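Local coordinates for multicopper oxidase (Arthrobacter sp. FB24, PDB 3GDC), which probably oxidises phenolic, laccase-type substrates at a copper centre and passes the electrons on to dioxygen, as other multicopper oxidases do, at residues 1-13 and 42-54. Sequence-based numbering, arbitrary orientation.
Sequences GGSVLAERAGIDP and VDKDFEIAPGIIF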
loop_
_atom_site.group_PDB
_atom_site.type_symbol
_atom_site.label_atom_id
_atom_site.label_comp_id
_atom_site.label_asym_id
_atom_site.label_seq_id
_atom_site.Cartn_x
_atom_site.Cartn_y
_atom_site.Cartn_z
ATOM N N GLY A 1 -20.755 24.327 14.272
ATOM C CA GLY A 1 -20.744 24.251 15.765
ATOM C C GLY A 1 -19.566 23.473 16.334
ATOM O O GLY A 1 -19.439 23.328 17.559
ATOM N N GLY A 2 -18.706 22.977 15.446
ATOM C CA GLY A 2 -17.559 22.149 15.826
ATOM C C GLY A 2 -17.901 20.666 15.862
ATOM O O GLY A 2 -19.025 20.274 15.528
ATOM N N SER A 3 -16.923 19.840 16.247
ATOM C CA SER A 3 -17.167 18.409 16.476
ATOM C C SER A 3 -18.165 18.221 17.616
ATOM O O SER A 3 -18.320 19.107 18.465
ATOM C CB SER A 3 -15.860 17.685 16.814
ATOM O OG SER A 3 -15.293 18.176 18.022
ATOM N N VAL A 4 -18.839 17.072 17.637
ATOM C CA VAL A 4 -19.814 16.789 18.690
ATOM C C VAL A 4 -19.069 16.534 19.995
ATOM O O VAL A 4 -18.136 15.732 20.029
ATOM C CB VAL A 4 -20.719 15.572 18.341
ATOM C CG1 VAL A 4 -21.796 15.376 19.401
ATOM C CG2 VAL A 4 -21.377 15.770 16.989
ATOM N N LEU A 5 -19.472 17.223 21.066
ATOM C CA LEU A 5 -18.822 17.032 22.357
ATOM C C LEU A 5 -19.009 15.611 22.861
ATOM O O LEU A 5 -20.073 15.020 22.695
ATOM C CB LEU A 5 -19.333 18.028 23.404
ATOM C CG LEU A 5 -18.975 19.499 23.172
ATOM C CD1 LEU A 5 -19.438 20.313 24.375
ATOM C CD2 LEU A 5 -17.489 19.688 22.956
ATOM N N ALA A 6 -17.956 15.085 23.479
ATOM C CA ALA A 6 -17.910 13.709 23.965
ATOM C C ALA A 6 -19.137 13.303 24.781
ATOM O O ALA A 6 -19.720 12.248 24.534
ATOM C CB ALA A 6 -16.617 13.470 24.765
ATOM N N GLU A 7 -19.533 14.147 25.738
ATOM C CA GLU A 7 -20.695 13.867 26.580
ATOM C C GLU A 7 -21.955 13.643 25.750
ATOM O O GLU A 7 -22.730 12.735 26.034
ATOM C CB GLU A 7 -20.927 14.998 27.589
ATOM C CG GLU A 7 -22.040 14.708 28.593
ATOM C CD GLU A 7 -21.984 15.602 29.824
ATOM O OE1 GLU A 7 -20.859 15.907 30.295
ATOM O OE2 GLU A 7 -23.066 15.984 30.329
ATOM N N ARG A 8 -22.137 14.473 24.726
ATOM C CA ARG A 8 -23.291 14.398 23.834
ATOM C C ARG A 8 -23.161 13.242 22.842
ATOM O O ARG A 8 -24.138 12.548 22.545
ATOM C CB ARG A 8 -23.441 15.726 23.089
ATOM C CG ARG A 8 -24.533 15.764 22.037
ATOM C CD ARG A 8 -24.723 17.189 21.538
ATOM N NE ARG A 8 -25.315 17.218 20.207
ATOM C CZ ARG A 8 -25.333 18.288 19.414
ATOM N NH1 ARG A 8 -24.780 19.435 19.812
ATOM N NH2 ARG A 8 -25.897 18.206 18.222
ATOM N N ALA A 9 -21.948 13.037 22.335
ATOM C CA ALA A 9 -21.707 12.013 21.320
ATOM C C ALA A 9 -21.844 10.584 21.855
ATOM O O ALA A 9 -22.325 9.690 21.145
ATOM C CB ALA A 9 -20.340 12.213 20.706
ATOM N N GLY A 10 -21.416 10.374 23.099
ATOM C CA GLY A 10 -21.399 9.042 23.694
ATOM C C GLY A 10 -20.059 8.345 23.532
ATOM O O GLY A 10 -19.918 7.185 23.920
ATOM N N ILE A 11 -19.088 9.048 22.937
ATOM C CA ILE A 11 -17.695 8.579 22.783
ATOM C C ILE A 11 -16.751 9.726 23.170
ATOM O O ILE A 11 -16.996 10.876 22.781
ATOM C CB ILE A 11 -17.376 8.183 21.302
ATOM C CG1 ILE A 11 -18.314 7.091 20.780
ATOM C CG2 ILE A 11 -15.915 7.742 21.141
ATOM C CD1 ILE A 11 -18.259 6.909 19.255
ATOM N N ASP A 12 -15.695 9.423 23.929
ATOM C CA ASP A 12 -14.642 10.408 24.240
ATOM C C ASP A 12 -13.322 9.968 23.613
ATOM O O ASP A 12 -12.565 9.210 24.220
ATOM C CB ASP A 12 -14.477 10.604 25.752
ATOM C CG ASP A 12 -13.512 11.745 26.111
ATOM O OD1 ASP A 12 -12.781 12.272 25.241
ATOM O OD2 ASP A 12 -13.482 12.124 27.300
ATOM N N PRO A 13 -13.045 10.432 22.385
ATOM C CA PRO A 13 -11.815 10.037 21.685
ATOM C C PRO A 13 -10.525 10.387 22.433
ATOM O O PRO A 13 -9.535 9.647 22.333
ATOM C CB PRO A 13 -11.902 10.811 20.364
ATOM C CG PRO A 13 -13.407 11.018 20.165
ATOM C CD PRO A 13 -13.884 11.323 21.558
ATOM N N VAL A 42 -23.050 -4.441 22.667
ATOM C CA VAL A 42 -24.261 -3.686 22.984
ATOM C C VAL A 42 -24.631 -2.780 21.818
ATOM O O VAL A 42 -23.763 -2.129 21.231
ATOM C CB VAL A 42 -24.119 -2.817 24.280
ATOM C CG1 VAL A 42 -23.832 -3.667 25.491
ATOM C CG2 VAL A 42 -23.041 -1.763 24.131
ATOM N N ASP A 43 -25.921 -2.742 21.496
ATOM C CA ASP A 43 -26.423 -1.849 20.466
ATOM C C ASP A 43 -26.596 -0.474 21.110
ATOM O O ASP A 43 -27.212 -0.354 22.171
ATOM C CB ASP A 43 -27.754 -2.370 19.917
ATOM C CG ASP A 43 -27.642 -3.766 19.318
ATOM O OD1 ASP A 43 -26.515 -4.197 18.981
ATOM O OD2 ASP A 43 -28.693 -4.438 19.192
ATOM N N LYS A 44 -26.030 0.550 20.483
ATOM C CA LYS A 44 -25.976 1.887 21.074
ATOM C C LYS A 44 -25.958 2.932 19.971
ATOM O O LYS A 44 -25.245 2.776 18.984
ATOM C CB LYS A 44 -24.720 2.032 21.942
ATOM C CG LYS A 44 -24.589 3.365 22.684
ATOM C CD LYS A 44 -23.564 3.288 23.804
ATOM C CE LYS A 44 -23.400 4.637 24.490
ATOM N NZ LYS A 44 -22.181 4.696 25.355
ATOM N N ASP A 45 -26.734 3.994 20.162
ATOM C CA ASP A 45 -26.711 5.154 19.270
ATOM C C ASP A 45 -25.601 6.114 19.669
ATOM O O ASP A 45 -25.386 6.361 20.861
ATOM C CB ASP A 45 -28.050 5.896 19.316
ATOM C CG ASP A 45 -29.175 5.127 18.655
ATOM O OD1 ASP A 45 -28.915 4.089 18.008
ATOM O OD2 ASP A 45 -30.334 5.582 18.767
ATOM N N PHE A 46 -24.921 6.662 18.659
ATOM C CA PHE A 46 -23.845 7.626 18.844
ATOM C C PHE A 46 -24.091 8.817 17.924
ATOM O O PHE A 46 -24.373 8.637 16.742
ATOM C CB PHE A 46 -22.494 7.000 18.492
ATOM C CG PHE A 46 -22.141 5.790 19.325
ATOM C CD1 PHE A 46 -21.526 5.941 20.565
ATOM C CD2 PHE A 46 -22.404 4.504 18.859
ATOM C CE1 PHE A 46 -21.177 4.817 21.348
ATOM C CE2 PHE A 46 -22.073 3.374 19.628
ATOM C CZ PHE A 46 -21.448 3.531 20.866
ATOM N N GLU A 47 -23.994 10.028 18.466
ATOM C CA GLU A 47 -24.075 11.218 17.628
ATOM C C GLU A 47 -22.687 11.574 17.112
ATOM O O GLU A 47 -21.910 12.223 17.807
ATOM C CB GLU A 47 -24.711 12.392 18.385
ATOM C CG GLU A 47 -24.929 13.605 17.477
ATOM C CD GLU A 47 -25.875 14.643 18.060
ATOM O OE1 GLU A 47 -26.308 14.511 19.223
ATOM O OE2 GLU A 47 -26.189 15.603 17.331
ATOM N N ILE A 48 -22.379 11.140 15.887
ATOM C CA ILE A 48 -21.022 11.275 15.344
ATOM C C ILE A 48 -20.751 12.622 14.668
ATOM O O ILE A 48 -19.602 13.084 14.603
ATOM C CB ILE A 48 -20.665 10.102 14.395
ATOM C CG1 ILE A 48 -21.745 9.919 13.321
ATOM C CG2 ILE A 48 -20.478 8.809 15.218
ATOM C CD1 ILE A 48 -21.278 9.222 12.051
ATOM N N ALA A 49 -21.817 13.230 14.158
ATOM C CA ALA A 49 -21.788 14.558 13.566
ATOM C C ALA A 49 -23.063 15.264 14.047
ATOM O O ALA A 49 -24.044 14.587 14.378
ATOM C CB ALA A 49 -21.755 14.457 12.049
ATOM N N PRO A 50 -23.056 16.614 14.123
ATOM C CA PRO A 50 -24.267 17.275 14.634
ATOM C C PRO A 50 -25.540 16.825 13.911
ATOM O O PRO A 50 -25.677 17.018 12.697
ATOM C CB PRO A 50 -23.984 18.764 14.390
ATOM C CG PRO A 50 -22.491 18.864 14.447
ATOM C CD PRO A 50 -22.008 17.593 13.776
ATOM N N GLY A 51 -26.444 16.203 14.664
ATOM C CA GLY A 51 -27.727 15.739 14.134
ATOM C C GLY A 51 -27.705 14.395 13.427
ATOM O O GLY A 51 -28.741 13.928 12.942
ATOM N N ILE A 52 -26.524 13.771 13.381
ATOM C CA ILE A 52 -26.345 12.498 12.687
ATOM C C ILE A 52 -26.171 11.389 13.716
ATOM O O ILE A 52 -25.143 11.314 14.394
ATOM C CB ILE A 52 -25.136 12.537 11.716
ATOM C CG1 ILE A 52 -25.265 13.695 10.708
ATOM C CG2 ILE A 52 -24.952 11.189 11.015
ATOM C CD1 ILE A 52 -26.447 13.592 9.727
ATOM N N ILE A 53 -27.193 10.553 13.848
ATOM C CA ILE A 53 -27.195 9.497 14.853
ATOM C C ILE A 53 -26.843 8.173 14.201
ATOM O O ILE A 53 -27.598 7.649 13.377
ATOM C CB ILE A 53 -28.548 9.375 15.581
ATOM C CG1 ILE A 53 -28.995 10.731 16.159
ATOM C CG2 ILE A 53 -28.476 8.290 16.662
ATOM C CD1 ILE A 53 -27.971 11.407 17.073
ATOM N N PHE A 54 -25.684 7.647 14.577
ATOM C CA PHE A 54 -25.188 6.389 14.038
ATOM C C PHE A 54 -25.662 5.263 14.960
ATOM O O PHE A 54 -25.383 5.292 16.155
ATOM C CB PHE A 54 -23.659 6.429 13.959
ATOM C CG PHE A 54 -23.049 5.211 13.320
ATOM C CD1 PHE A 54 -23.071 5.053 11.937
ATOM C CD2 PHE A 54 -22.439 4.232 14.103
ATOM C CE1 PHE A 54 -22.504 3.919 11.335
ATOM C CE2 PHE A 54 -21.865 3.099 13.508
ATOM C CZ PHE A 54 -21.905 2.941 12.131
HETATM O O HOH W 1 -18.002 15.061 15.534
#
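Glu47 OE2 is gripped by two donors: Arg8 NH2 at 2.8 Å, reaching across from helix 6-9, and Gly51 N at 2.7 Å, from the type II turn Ala49-Ile52. The arginine holds the carboxylate side-on, since its NE also meets Glu47 OE1 at 3.0 Å, nearly straight (171°). Both arginine nitrogens approach from above the carboxylate plane, the planar groups lying 66° apart, whereas Gly51 N comes on the anti side. Glu47 CG stands anti to the backbone N (chi1 -174°) and the chain beyond is extended, carrying the carboxylate out to the guanidinium. Glu47 N donates to Ala9 O at 3.2 Å, joining the helix's last residue to strand 33-49. Glu47 O, buried against Val4 CG1 and Ala9 CB, has no hydrogen-bond partner in the model. Val4 CG2 sits against the start of the turn, and a water joins Val4 N to Ile48 O. Ile11 crosses Phe46 at about a right angle. A glutamine here would probably leave the Arg8 charge without its mate and turn an NH2 toward one of the donors. The contact illustrates a shared carboxylate: it fastens the N-terminal segment to a hairpin of the first cupredoxin-type domain while bracing that hairpin's turn, its charge probably offset largely by Arg8.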